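Local coordinates for protein 3-polyprenyl-4-hydroxybenzoate decarboxylase and related decarboxylases (Pelotomaculum thermopropionicum, PDB 6H6X) that probably decarboxylates aromatic acids, as UbiD-family enzymes do, using a prenylated FMN cofactor bound together with manganese and potassium ions, at residues B[6-9]-B[10-14]; B[98-101]-B[102-105]; B[170-173]-B[174-178]; B[225-228]-B[229-232]; B[278-281]-B[282-286]. The protein carries 8 engineered substitutions. All coordinates share one frame; numbering follows the deposited sequence.

Interaction 1 (B[6-9]-B[10-14]); sequences REWL and AFLEG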
loop_
_atom_site.group_PDB
_atom_site.type_symbol
_atom_site.label_atom_id
_atom_site.label_comp_id
_atom_site.label_asym_id
_atom_site.label_seq_id
_atom_site.Cartn_x
_atom_site.Cartn_y
_atom_site.Cartn_z
ATOM N N ARG B 6 10.525 26.325 17.697
ATOM C CA ARG B 6 11.934 26.524 17.237
ATOM C C ARG B 6 12.881 25.422 17.616
ATOM O O ARG B 6 13.697 25.007 16.791
ATOM C CB ARG B 6 12.510 27.865 17.672
ATOM C CG ARG B 6 12.151 28.962 16.684
ATOM C CD ARG B 6 12.205 30.283 17.340
ATOM N NE ARG B 6 11.292 31.223 16.693
ATOM C CZ ARG B 6 11.634 32.322 16.041
ATOM N NH1 ARG B 6 10.664 33.095 15.559
ATOM N NH2 ARG B 6 12.914 32.670 15.902
ATOM N N GLU B 7 12.780 24.911 18.828
ATOM C CA GLU B 7 13.584 23.748 19.171
ATOM C C GLU B 7 13.186 22.510 18.349
ATOM O O GLU B 7 14.064 21.801 17.839
ATOM C CB GLU B 7 13.589 23.516 20.682
ATOM C CG GLU B 7 14.559 24.524 21.331
ATOM C CD GLU B 7 14.269 24.874 22.776
ATOM O OE1 GLU B 7 14.081 23.913 23.566
ATOM O OE2 GLU B 7 14.260 26.097 23.113
ATOM N N TRP B 8 11.879 22.313 18.135
ATOM C CA TRP B 8 11.451 21.206 17.316
ATOM C C TRP B 8 12.008 21.345 15.923
ATOM O O TRP B 8 12.479 20.374 15.376
ATOM C CB TRP B 8 9.907 21.066 17.252
ATOM C CG TRP B 8 9.517 19.902 16.430
ATOM C CD1 TRP B 8 9.070 19.922 15.146
ATOM C CD2 TRP B 8 9.633 18.547 16.794
ATOM N NE1 TRP B 8 8.854 18.663 14.709
ATOM C CE2 TRP B 8 9.205 17.789 15.695
ATOM C CE3 TRP B 8 10.055 17.887 17.966
ATOM C CZ2 TRP B 8 9.185 16.394 15.703
ATOM C CZ3 TRP B 8 10.027 16.512 17.997
ATOM C CH2 TRP B 8 9.602 15.767 16.867
ATOM N N LEU B 9 11.962 22.541 15.344
ATOM C CA LEU B 9 12.592 22.715 14.011
ATOM C C LEU B 9 14.101 22.431 13.992
ATOM O O LEU B 9 14.613 21.928 12.990
ATOM C CB LEU B 9 12.317 24.089 13.415
ATOM C CG LEU B 9 10.869 24.443 13.208
ATOM C CD1 LEU B 9 10.762 25.837 12.641
ATOM C CD2 LEU B 9 10.167 23.446 12.289
ATOM N N ALA B 10 14.793 22.727 15.091
ATOM C CA ALA B 10 16.222 22.416 15.228
ATOM C C ALA B 10 16.436 20.913 15.225
ATOM O O ALA B 10 17.263 20.414 14.463
ATOM C CB ALA B 10 16.807 23.044 16.503
ATOM N N PHE B 11 15.683 20.198 16.055
ATOM C CA PHE B 11 15.659 18.720 16.040
ATOM C C PHE B 11 15.415 18.135 14.642
ATOM O O PHE B 11 16.109 17.205 14.234
ATOM C CB PHE B 11 14.594 18.231 17.012
ATOM C CG PHE B 11 14.459 16.727 17.092
ATOM C CD1 PHE B 11 15.278 15.980 17.938
ATOM C CD2 PHE B 11 13.463 16.070 16.372
ATOM C CE1 PHE B 11 15.141 14.600 18.038
ATOM C CE2 PHE B 11 13.317 14.697 16.462
ATOM C CZ PHE B 11 14.163 13.957 17.291
ATOM N N LEU B 12 14.458 18.680 13.887
ATOM C CA LEU B 12 14.205 18.161 12.530
ATOM C C LEU B 12 15.382 18.447 11.574
ATOM O O LEU B 12 15.733 17.594 10.752
ATOM C CB LEU B 12 12.914 18.744 11.917
ATOM C CG LEU B 12 11.539 18.491 12.516
ATOM C CD1 LEU B 12 10.515 19.326 11.765
ATOM C CD2 LEU B 12 11.174 17.038 12.410
ATOM N N GLU B 13 15.960 19.647 11.660
ATOM C CA GLU B 13 17.070 20.054 10.762
ATOM C C GLU B 13 18.288 19.124 10.900
ATOM O O GLU B 13 18.795 18.614 9.906
ATOM C CB GLU B 13 17.480 21.514 11.002
ATOM C CG GLU B 13 18.196 22.176 9.816
ATOM C CD GLU B 13 17.771 23.627 9.589
ATOM O OE1 GLU B 13 17.684 24.381 10.582
ATOM O OE2 GLU B 13 17.522 24.027 8.424
ATOM N N GLY B 14 18.698 18.868 12.137
ATOM C CA GLY B 14 19.820 17.978 12.437
ATOM C C GLY B 14 19.572 16.510 12.140
ATOM O O GLY B 14 20.507 15.695 12.162
#
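Residues 6-9 and 10-14 are successive turns of one α-helix, with Ala10, Phe11, Leu12 and Glu13 each giving a backbone N-H to the carbonyl four residues back; Phe11 N to Glu7 O, at 2.9 Å, is almost straight at 172°. Three side chains, Trp8, Phe11 and Leu12, carry the contact. Trp8 sets CG anti to its amide nitrogen (chi1 -179°), which swings the indole forward along the helix, where residues three and four positions on can meet it. Phe11 comes over one face of the indole, its CD2 lying 3.8 Å from Trp8 CZ3. The two rings are inclined by 30° and slid apart, their centroids separated by 5.0 Å, so this is a displaced pair with little overlap. Leu12 approaches the pyrrole part obliquely, its CD1 3.4 Å from Trp8 NE1, while that N-H is spent on the carbonyl of Leu60. Leucine suits this place because its branched end fills the angle between the indole and Leu9, whose CD2 stands 4.2 Å from Leu12 CD1. A serine in place of Trp8 would probably open a gap beneath Phe11 and Leu12 and leave the Leu60 carbonyl without its indole donor. The charged residues look elsewhere, Arg6 pairing with Glu239 and Glu13 with Arg20. Trp8 touches Ala70, Phe11 touches Ala69, and Leu12 touches Leu66 and Leu18. This is the pattern of an amphipathic helix, laid against helix 64-70 and strand 18-21 with Trp8, Leu9 and Leu12 buried and Phe11 at the margin.

Interaction 2 (B[98-101]-B[102-105]); sequences DGAP and VKEC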
loop_
_atom_site.group_PDB
_atom_site.type_symbol
_atom_site.label_atom_id
_atom_site.label_comp_id
_atom_site.label_asym_id
_atom_site.label_seq_id
_atom_site.Cartn_x
_atom_site.Cartn_y
_atom_site.Cartn_z
ATOM N N ASP B 98 7.087 39.559 31.012
ATOM C CA ASP B 98 8.355 40.162 30.639
ATOM C C ASP B 98 9.358 39.101 30.258
ATOM O O ASP B 98 9.633 38.184 31.000
ATOM C CB ASP B 98 8.897 41.062 31.738
ATOM C CG ASP B 98 7.946 42.203 32.074
ATOM O OD1 ASP B 98 7.371 42.849 31.159
ATOM O OD2 ASP B 98 7.739 42.418 33.291
ATOM N N GLY B 99 9.910 39.220 29.067
ATOM C CA GLY B 99 10.781 38.178 28.553
ATOM C C GLY B 99 10.057 36.980 27.913
ATOM O O GLY B 99 10.731 36.150 27.347
ATOM N N ALA B 100 8.726 36.856 28.002
ATOM C CA ALA B 100 8.010 35.729 27.345
ATOM C C ALA B 100 8.093 35.963 25.835
ATOM O O ALA B 100 7.727 37.025 25.359
ATOM C CB ALA B 100 6.548 35.641 27.744
ATOM N N PRO B 101 8.584 34.977 25.088
ATOM C CA PRO B 101 8.792 35.337 23.679
ATOM C C PRO B 101 7.533 35.797 22.913
ATOM O O PRO B 101 7.614 36.724 22.090
ATOM C CB PRO B 101 9.403 34.100 23.096
ATOM C CG PRO B 101 10.049 33.392 24.264
ATOM C CD PRO B 101 9.191 33.685 25.449
ATOM N N VAL B 102 6.374 35.232 23.220
ATOM C CA VAL B 102 5.162 35.589 22.491
ATOM C C VAL B 102 4.641 37.014 22.768
ATOM O O VAL B 102 3.682 37.479 22.100
ATOM C CB VAL B 102 4.050 34.523 22.717
ATOM C CG1 VAL B 102 3.353 34.729 24.055
ATOM C CG2 VAL B 102 3.005 34.541 21.589
ATOM N N LYS B 103 5.229 37.683 23.777
ATOM C CA LYS B 103 4.880 39.064 24.134
ATOM C C LYS B 103 5.788 40.148 23.522
ATOM O O LYS B 103 5.522 41.322 23.714
ATOM C CB LYS B 103 4.869 39.226 25.656
ATOM C CG LYS B 103 3.814 38.388 26.365
ATOM C CD LYS B 103 2.387 38.801 26.021
ATOM C CE LYS B 103 1.441 38.244 27.074
ATOM N NZ LYS B 103 0.011 38.574 26.838
ATOM N N GLU B 104 6.831 39.746 22.790
ATOM C CA GLU B 104 7.767 40.661 22.168
ATOM C C GLU B 104 7.087 41.778 21.341
ATOM O O GLU B 104 7.425 42.947 21.514
ATOM C CB GLU B 104 8.780 39.866 21.329
ATOM C CG GLU B 104 9.790 39.127 22.209
ATOM C CD GLU B 104 10.606 38.047 21.511
ATOM O OE1 GLU B 104 10.527 37.846 20.277
ATOM O OE2 GLU B 104 11.353 37.363 22.230
ATOM N N CYS B 105 6.129 41.422 20.481
ATOM C CA CYS B 105 5.307 42.385 19.736
ATOM C C CYS B 105 3.831 42.198 20.089
ATOM O O CYS B 105 3.351 41.079 20.147
ATOM C CB CYS B 105 5.501 42.202 18.226
ATOM S SG CYS B 105 7.221 42.056 17.693
#
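Glu104 folds back over Pro101, and Lys103 leaves the same turn alongside Ala100, so the two charged side chains depart from neighbouring positions toward different partners. In Glu104, CG lies beside the backbone N (chi1 -73°) and the chain then runs extended. This carries CG to 3.2 Å from Pro101 O and brings OE2 to 3.6 Å from Pro101 CA, alongside the start of the pyrrolidine ring. The other carboxylate oxygen, OE1, accepts the backbone N-H of Arg282, which probably offsets the closeness of the carboxylate to the proline carbonyl and fixes its rotation. Lys103 has only its first carbons in the contact: CG rests 4.1 Å from Ala100 CB, near the van der Waals limit. A bend at chi2 (-65°) then sends the chain away, and NZ ends between the Glu228 carboxylate and the carbonyl of Lys226. The backbone beneath is a short 3-10 turn, two type I turns in succession, in the loop that leads from strand 93-94 to strand 105-107 of the Rift-related domain. Lys103 N donates to Ala100 O at 3.0 Å, and Glu104 N to Pro101 O at 3.2 Å; both donors sit well above the carbonyl planes, as is usual for the tight i to i+3 bonds of such turns. Proline fits the first inner position because its ring already holds phi near the value the turn needs, and no N-H is required of it there. Ala100 is buried, and its small methyl lets the lysine chain pass close by. Val102 points away from the preceding residues and packs on Val225 and Ala238.

Interaction 3 (B[170-173]-B[174-178]); sequences LWHF and FGKAE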
loop_
_atom_site.group_PDB
_atom_site.type_symbol
_atom_site.label_atom_id
_atom_site.label_comp_id
_atom_site.label_asym_id
_atom_site.label_seq_id
_atom_site.Cartn_x
_atom_site.Cartn_y
_atom_site.Cartn_z
ATOM N N LEU B 170 -15.955 22.883 23.284
ATOM C CA LEU B 170 -16.054 24.297 23.022
ATOM C C LEU B 170 -17.509 24.713 22.764
ATOM O O LEU B 170 -17.949 25.765 23.193
ATOM C CB LEU B 170 -15.200 24.647 21.820
ATOM C CG LEU B 170 -15.205 26.137 21.485
ATOM C CD1 LEU B 170 -14.697 26.965 22.671
ATOM C CD2 LEU B 170 -14.379 26.394 20.238
ATOM N N TRP B 171 -18.240 23.889 22.026
ATOM C CA TRP B 171 -19.674 24.111 21.794
ATOM C C TRP B 171 -20.477 24.209 23.103
ATOM O O TRP B 171 -21.311 25.102 23.268
ATOM C CB TRP B 171 -20.219 22.980 20.931
ATOM C CG TRP B 171 -21.651 23.133 20.571
ATOM C CD1 TRP B 171 -22.700 22.396 21.051
ATOM C CD2 TRP B 171 -22.206 24.083 19.654
ATOM N NE1 TRP B 171 -23.867 22.836 20.493
ATOM C CE2 TRP B 171 -23.605 23.861 19.623
ATOM C CE3 TRP B 171 -21.657 25.097 18.845
ATOM C CZ2 TRP B 171 -24.484 24.613 18.800
ATOM C CZ3 TRP B 171 -22.537 25.863 18.028
ATOM C CH2 TRP B 171 -23.936 25.605 18.017
ATOM N N HIS B 172 -20.204 23.289 24.023
ATOM C CA HIS B 172 -20.804 23.327 25.338
ATOM C C HIS B 172 -20.518 24.666 26.012
ATOM O O HIS B 172 -21.447 25.310 26.500
ATOM C CB HIS B 172 -20.317 22.167 26.195
ATOM C CG HIS B 172 -21.157 21.936 27.413
ATOM N ND1 HIS B 172 -20.699 22.178 28.698
ATOM C CD2 HIS B 172 -22.442 21.522 27.541
ATOM C CE1 HIS B 172 -21.659 21.894 29.561
ATOM N NE2 HIS B 172 -22.733 21.521 28.884
ATOM N N PHE B 173 -19.258 25.113 25.994
ATOM C CA PHE B 173 -18.904 26.408 26.587
ATOM C C PHE B 173 -19.609 27.556 25.904
ATOM O O PHE B 173 -20.050 28.478 26.574
ATOM C CB PHE B 173 -17.415 26.718 26.464
ATOM C CG PHE B 173 -16.509 25.860 27.293
ATOM C CD1 PHE B 173 -16.962 24.752 28.007
ATOM C CD2 PHE B 173 -15.162 26.153 27.303
ATOM C CE1 PHE B 173 -16.088 23.961 28.728
ATOM C CE2 PHE B 173 -14.275 25.383 28.036
ATOM C CZ PHE B 173 -14.733 24.278 28.745
ATOM N N PHE B 174 -19.623 27.541 24.578
ATOM C CA PHE B 174 -20.164 28.645 23.806
ATOM C C PHE B 174 -21.680 28.707 24.034
ATOM O O PHE B 174 -22.231 29.789 24.191
ATOM C CB PHE B 174 -19.851 28.441 22.333
ATOM C CG PHE B 174 -20.407 29.496 21.435
ATOM C CD1 PHE B 174 -20.146 30.837 21.672
ATOM C CD2 PHE B 174 -21.205 29.154 20.358
ATOM C CE1 PHE B 174 -20.666 31.824 20.841
ATOM C CE2 PHE B 174 -21.725 30.144 19.517
ATOM C CZ PHE B 174 -21.438 31.479 19.753
ATOM N N GLY B 175 -22.331 27.541 24.068
ATOM C CA GLY B 175 -23.752 27.409 24.414
ATOM C C GLY B 175 -24.100 28.188 25.663
ATOM O O GLY B 175 -25.038 28.983 25.649
ATOM N N LYS B 176 -23.297 27.995 26.712
ATOM C CA LYS B 176 -23.503 28.656 28.000
ATOM C C LYS B 176 -23.281 30.155 27.930
ATOM O O LYS B 176 -24.019 30.901 28.568
ATOM C CB LYS B 176 -22.641 28.028 29.117
ATOM C CG LYS B 176 -23.148 26.663 29.567
ATOM C CD LYS B 176 -22.047 25.717 30.066
ATOM C CE LYS B 176 -22.005 25.528 31.587
ATOM N NZ LYS B 176 -21.303 24.259 31.966
ATOM N N ALA B 177 -22.297 30.605 27.153
ATOM C CA ALA B 177 -22.074 32.038 26.978
ATOM C C ALA B 177 -23.234 32.680 26.238
ATOM O O ALA B 177 -23.637 33.794 26.568
ATOM C CB ALA B 177 -20.768 32.315 26.241
ATOM N N GLU B 178 -23.778 32.008 25.231
ATOM C CA GLU B 178 -24.817 32.673 24.448
ATOM C C GLU B 178 -26.230 32.590 25.057
ATOM O O GLU B 178 -27.024 33.488 24.809
ATOM C CB GLU B 178 -24.698 32.416 22.934
ATOM C CG GLU B 178 -25.296 31.181 22.302
ATOM C CD GLU B 178 -25.047 31.165 20.782
ATOM O OE1 GLU B 178 -24.719 32.220 20.160
ATOM O OE2 GLU B 178 -25.179 30.080 20.188
#
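His172 and Lys176 meet because their first torsions differ: CG anti to the amide nitrogen (chi1 -165°) puts the imidazole out beside the next turn, while Lys176, starting beside its own nitrogen (chi1 -73°), leans back toward that ring. Lys176 then bends at chi3, which at 106° is far from staggered, so its chain crosses the ring at a slant. Its CD lies 4.2 Å from the imidazole centroid in an off-centre CH-pi contact, and NZ comes to 3.4 Å from His172 CE1. One residue earlier, Trp171 and Phe174 touch lightly: Trp171 CZ3 reaches the edge of the phenyl ring, near its plane, 4.2 Å from Phe174 CD2. Beneath them run the i to i+4 bonds of an α-helix, such as Gly175 N to Trp171 O at 2.8 Å.

Other side chains face inward. Leu170 touches the prenylated flavin and His151, and Phe173 packs on Asn147 and Leu184, so apolar residues line the cofactor side of helix 169-179, which opens with the manganese ligand His169. Lysine suits its position because a methylene of its chain can lie against the ring while the ammonium goes beyond, to a salt bridge with Asp140. The nearness of that ammonium would be expected to disfavour protonation of His172, with the Asp140 carboxylate moderating the effect.

Interaction 4 (B[225-228]-B[229-232]); sequences VKCE and TVDV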
loop_
_atom_site.group_PDB
_atom_site.type_symbol
_atom_site.label_atom_id
_atom_site.label_comp_id
_atom_site.label_asym_id
_atom_site.label_seq_id
_atom_site.Cartn_x
_atom_site.Cartn_y
_atom_site.Cartn_z
ATOM N N VAL B 225 1.375 32.188 29.895
ATOM C CA VAL B 225 1.316 33.598 30.198
ATOM C C VAL B 225 -0.116 34.103 29.986
ATOM O O VAL B 225 -0.880 33.510 29.213
ATOM C CB VAL B 225 2.376 34.351 29.364
ATOM C CG1 VAL B 225 2.110 34.167 27.864
ATOM C CG2 VAL B 225 2.362 35.826 29.720
ATOM N N LYS B 226 -0.498 35.161 30.690
ATOM C CA LYS B 226 -1.836 35.742 30.559
ATOM C C LYS B 226 -1.917 36.529 29.280
ATOM O O LYS B 226 -0.938 37.164 28.889
ATOM C CB LYS B 226 -2.150 36.741 31.683
ATOM C CG LYS B 226 -2.264 36.194 33.075
ATOM C CD LYS B 226 -3.361 35.163 33.283
ATOM C CE LYS B 226 -4.715 35.778 33.309
ATOM N NZ LYS B 226 -5.672 34.732 33.814
ATOM N N CYS B 227 -3.099 36.518 28.677
ATOM C CA CYS B 227 -3.412 37.338 27.501
ATOM C C CYS B 227 -3.611 38.791 27.871
ATOM O O CYS B 227 -3.923 39.113 29.004
ATOM C CB CYS B 227 -4.687 36.806 26.836
ATOM S SG CYS B 227 -4.363 35.258 25.933
ATOM N N GLU B 228 -3.443 39.662 26.894
ATOM C CA GLU B 228 -3.623 41.115 27.078
ATOM C C GLU B 228 -5.069 41.530 27.300
ATOM O O GLU B 228 -5.338 42.308 28.202
ATOM C CB GLU B 228 -3.106 41.889 25.854
ATOM C CG GLU B 228 -1.623 41.703 25.539
ATOM C CD GLU B 228 -0.717 42.204 26.641
ATOM O OE1 GLU B 228 -0.828 43.401 26.998
ATOM O OE2 GLU B 228 0.106 41.398 27.146
ATOM N N THR B 229 -5.986 41.050 26.457
ATOM C CA THR B 229 -7.347 41.597 26.378
ATOM C C THR B 229 -8.433 40.627 26.784
ATOM O O THR B 229 -9.608 40.964 26.720
ATOM C CB THR B 229 -7.646 42.057 24.939
ATOM O OG1 THR B 229 -7.616 40.941 24.034
ATOM C CG2 THR B 229 -6.607 43.087 24.516
ATOM N N VAL B 230 -8.050 39.413 27.188
ATOM C CA VAL B 230 -9.005 38.408 27.625
ATOM C C VAL B 230 -8.406 37.618 28.766
ATOM O O VAL B 230 -7.192 37.522 28.883
ATOM C CB VAL B 230 -9.383 37.450 26.462
ATOM C CG1 VAL B 230 -10.190 38.193 25.403
ATOM C CG2 VAL B 230 -8.134 36.795 25.839
ATOM N N ASP B 231 -9.263 37.013 29.572
ATOM C CA ASP B 231 -8.850 36.277 30.771
ATOM C C ASP B 231 -8.632 34.802 30.425
ATOM O O ASP B 231 -9.389 33.905 30.816
ATOM C CB ASP B 231 -9.911 36.448 31.870
ATOM C CG ASP B 231 -9.467 35.871 33.216
ATOM O OD1 ASP B 231 -8.247 35.805 33.502
ATOM O OD2 ASP B 231 -10.371 35.478 33.985
ATOM N N VAL B 232 -7.566 34.582 29.668
ATOM C CA VAL B 232 -7.217 33.276 29.135
ATOM C C VAL B 232 -5.691 33.197 29.229
ATOM O O VAL B 232 -5.011 34.212 29.210
ATOM C CB VAL B 232 -7.624 33.171 27.635
ATOM C CG1 VAL B 232 -7.460 31.769 27.121
ATOM C CG2 VAL B 232 -9.064 33.631 27.398
#
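Lys226 and Asp231 pair at the connection of a β-hairpin, where 227-232 joins strand 223-226 to its antiparallel partner 233-235. The ionic part is a salt bridge: Lys226 NZ lies 2.8 Å from Asp231 OD1, met nearly in line with the CG-OD1 bond. The two side chains run side by side and point the same way, because Asp231 holds CG anti to its amide nitrogen (chi1 -172°) while Lys226 curls through successive bends at chi2 and chi3. The same ammonium also pairs with Glu233, so lysine's charge is shared by two acids at the end of the hairpin.

Backbone bonds close the connection. Cys227 N gives its hydrogen to Val232 O at 3.0 Å, and Asp231 is the centre of an inverse gamma turn, in which Val232 N reaches back weakly to Val230 O.

A polar side chain ties the bend to its surroundings: Thr229 OG1 hydrogen-bonds with Glu243 and Thr276, a use that suits a short hydroxyl side chain close to the main chain.

Apolar contacts fill the inside, where the compact Cys227 side chain fits against two valines, with Ala187 nearby. Cys227 SG stands 4.2 Å from Val232 CB, and Cys227 CB lies 3.6 Å from Val230 CG2.

Interaction 5 (B[278-281]-B[282-286]); sequences VTHR and RQPVY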
loop_
_atom_site.group_PDB
_atom_site.type_symbol
_atom_site.label_atom_id
_atom_site.label_comp_id
_atom_site.label_asym_id
_atom_site.label_seq_id
_atom_site.Cartn_x
_atom_site.Cartn_y
_atom_site.Cartn_z
ATOM N N VAL B 278 -3.413 40.701 18.818
ATOM C CA VAL B 278 -2.509 39.764 18.264
ATOM C C VAL B 278 -1.189 40.020 18.920
ATOM O O VAL B 278 -0.772 41.132 18.938
ATOM C CB VAL B 278 -2.297 39.986 16.740
ATOM C CG1 VAL B 278 -1.167 39.105 16.213
ATOM C CG2 VAL B 278 -3.579 39.721 15.966
ATOM N N THR B 279 -0.503 38.986 19.419
ATOM C CA THR B 279 0.871 39.129 19.916
ATOM C C THR B 279 1.716 38.078 19.280
ATOM O O THR B 279 1.245 36.981 18.947
ATOM C CB THR B 279 0.990 39.032 21.487
ATOM O OG1 THR B 279 0.897 37.672 21.932
ATOM C CG2 THR B 279 -0.123 39.811 22.183
ATOM N N HIS B 280 2.985 38.381 19.111
ATOM C CA HIS B 280 3.864 37.449 18.480
ATOM C C HIS B 280 5.280 37.656 18.856
ATOM O O HIS B 280 5.651 38.715 19.339
ATOM C CB HIS B 280 3.677 37.433 16.939
ATOM C CG HIS B 280 3.973 38.715 16.243
ATOM N ND1 HIS B 280 5.251 39.086 15.868
ATOM C CD2 HIS B 280 3.150 39.699 15.813
ATOM C CE1 HIS B 280 5.194 40.263 15.255
ATOM N NE2 HIS B 280 3.929 40.663 15.226
ATOM N N ARG B 281 6.075 36.613 18.664
ATOM C CA ARG B 281 7.500 36.762 18.645
ATOM C C ARG B 281 7.956 37.756 17.564
ATOM O O ARG B 281 7.326 37.935 16.464
ATOM C CB ARG B 281 8.188 35.455 18.318
ATOM C CG ARG B 281 8.185 34.438 19.416
ATOM C CD ARG B 281 8.911 33.233 18.945
ATOM N NE ARG B 281 8.850 32.170 19.906
ATOM C CZ ARG B 281 9.891 31.644 20.576
ATOM N NH1 ARG B 281 11.134 32.074 20.422
ATOM N NH2 ARG B 281 9.676 30.649 21.444
ATOM N N ARG B 282 9.094 38.356 17.881
ATOM C CA ARG B 282 9.859 39.109 16.925
ATOM C C ARG B 282 10.225 38.124 15.829
ATOM O O ARG B 282 10.829 37.063 16.103
ATOM C CB ARG B 282 11.134 39.670 17.589
ATOM C CG ARG B 282 12.018 40.569 16.714
ATOM C CD ARG B 282 13.019 41.375 17.547
ATOM N NE ARG B 282 12.331 42.257 18.510
ATOM C CZ ARG B 282 12.194 42.053 19.832
ATOM N NH1 ARG B 282 12.716 40.974 20.458
ATOM N NH2 ARG B 282 11.512 42.951 20.546
ATOM N N GLN B 283 9.841 38.473 14.603
ATOM C CA GLN B 283 10.123 37.650 13.424
ATOM C C GLN B 283 9.554 36.229 13.594
ATOM O O GLN B 283 10.293 35.238 13.677
ATOM C CB GLN B 283 11.635 37.675 13.084
ATOM C CG GLN B 283 12.135 39.072 12.665
ATOM C CD GLN B 283 13.405 39.048 11.808
ATOM O OE1 GLN B 283 14.192 38.084 11.850
ATOM N NE2 GLN B 283 13.607 40.111 11.014
ATOM N N PRO B 284 8.215 36.136 13.693
ATOM C CA PRO B 284 7.572 34.835 13.936
ATOM C C PRO B 284 7.613 33.869 12.742
ATOM O O PRO B 284 7.777 34.288 11.594
ATOM C CB PRO B 284 6.136 35.227 14.215
ATOM C CG PRO B 284 5.903 36.453 13.431
ATOM C CD PRO B 284 7.233 37.183 13.365
ATOM N N VAL B 285 7.451 32.581 13.024
ATOM C CA VAL B 285 7.199 31.553 12.008
ATOM C C VAL B 285 5.732 31.162 12.049
ATOM O O VAL B 285 5.238 30.804 13.091
ATOM C CB VAL B 285 8.035 30.306 12.251
ATOM C CG1 VAL B 285 7.984 29.399 11.052
ATOM C CG2 VAL B 285 9.470 30.696 12.543
ATOM N N TYR B 286 5.049 31.231 10.907
ATOM C CA TYR B 286 3.672 30.841 10.808
ATOM C C TYR B 286 3.599 29.320 10.447
ATOM O O TYR B 286 4.251 28.887 9.506
ATOM C CB TYR B 286 2.947 31.687 9.798
ATOM C CG TYR B 286 1.465 31.351 9.702
ATOM C CD1 TYR B 286 1.016 30.294 8.899
ATOM C CD2 TYR B 286 0.507 32.046 10.433
ATOM C CE1 TYR B 286 -0.322 29.958 8.844
ATOM C CE2 TYR B 286 -0.837 31.708 10.354
ATOM C CZ TYR B 286 -1.220 30.655 9.560
ATOM O OH TYR B 286 -2.560 30.317 9.480
#
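His280 meets Pro284 obliquely, starting from a CB that points toward the loop following its strand. CG is placed between the backbone N and the carbonyl carbon (chi1 62°), the crowded position, and this turns the imidazole back across the chain that comes next. Ring atom CG is 4.1 Å from Pro284 CG. ND1 comes nearer, 3.6 Å from that same proline carbon; it also points at Arg281 O, but at a modelled 2.4 Å that bond is doubtful. CE1 passes 4.1 Å from Pro284 CD, and the two side chains cross at a slant. Proline suits the place: its compact, rigid ring offers apolar carbons, CG and CD, to the imidazole, and its CD rests 3.2 Å from Arg281 O. Gln283 before it adopts a left-handed backbone conformation that helps turn the chain. An alanine replacing His280 would probably take away the ring that Pro284 packs against and open a gap beside its CG and CD. Arg281 itself leads away, its NH2 bonded to the carbonyl of Gly237. His280 lies at the end of the long strand 264-280, touching Cys105 and Ile107 of strand 105-107, Met116 of helix 113-116 and Ile240 of strand 240-246, which Pro284 also meets.

Overall arrangement
All five contacts are local and follow one another along the chain; none nests or crosses. Interaction 1 is a helical turn near the N terminus, and its Arg6 reaches the carbonyl of Gln283 in interaction 5. Interaction 2 closes a short turn ahead of strand 105-107, interaction 3 lies on helix 169-179 by the flavin, interaction 4 closes a hairpin end, and interaction 5 turns the chain from strand 264-280 toward 286-287. Lys103 joins interaction 2 to interaction 4, while Val102 and Glu104 join it to interaction 5, tying these loops together. Interaction 3 stands apart, its nearest atoms about 9 Å from interaction 4.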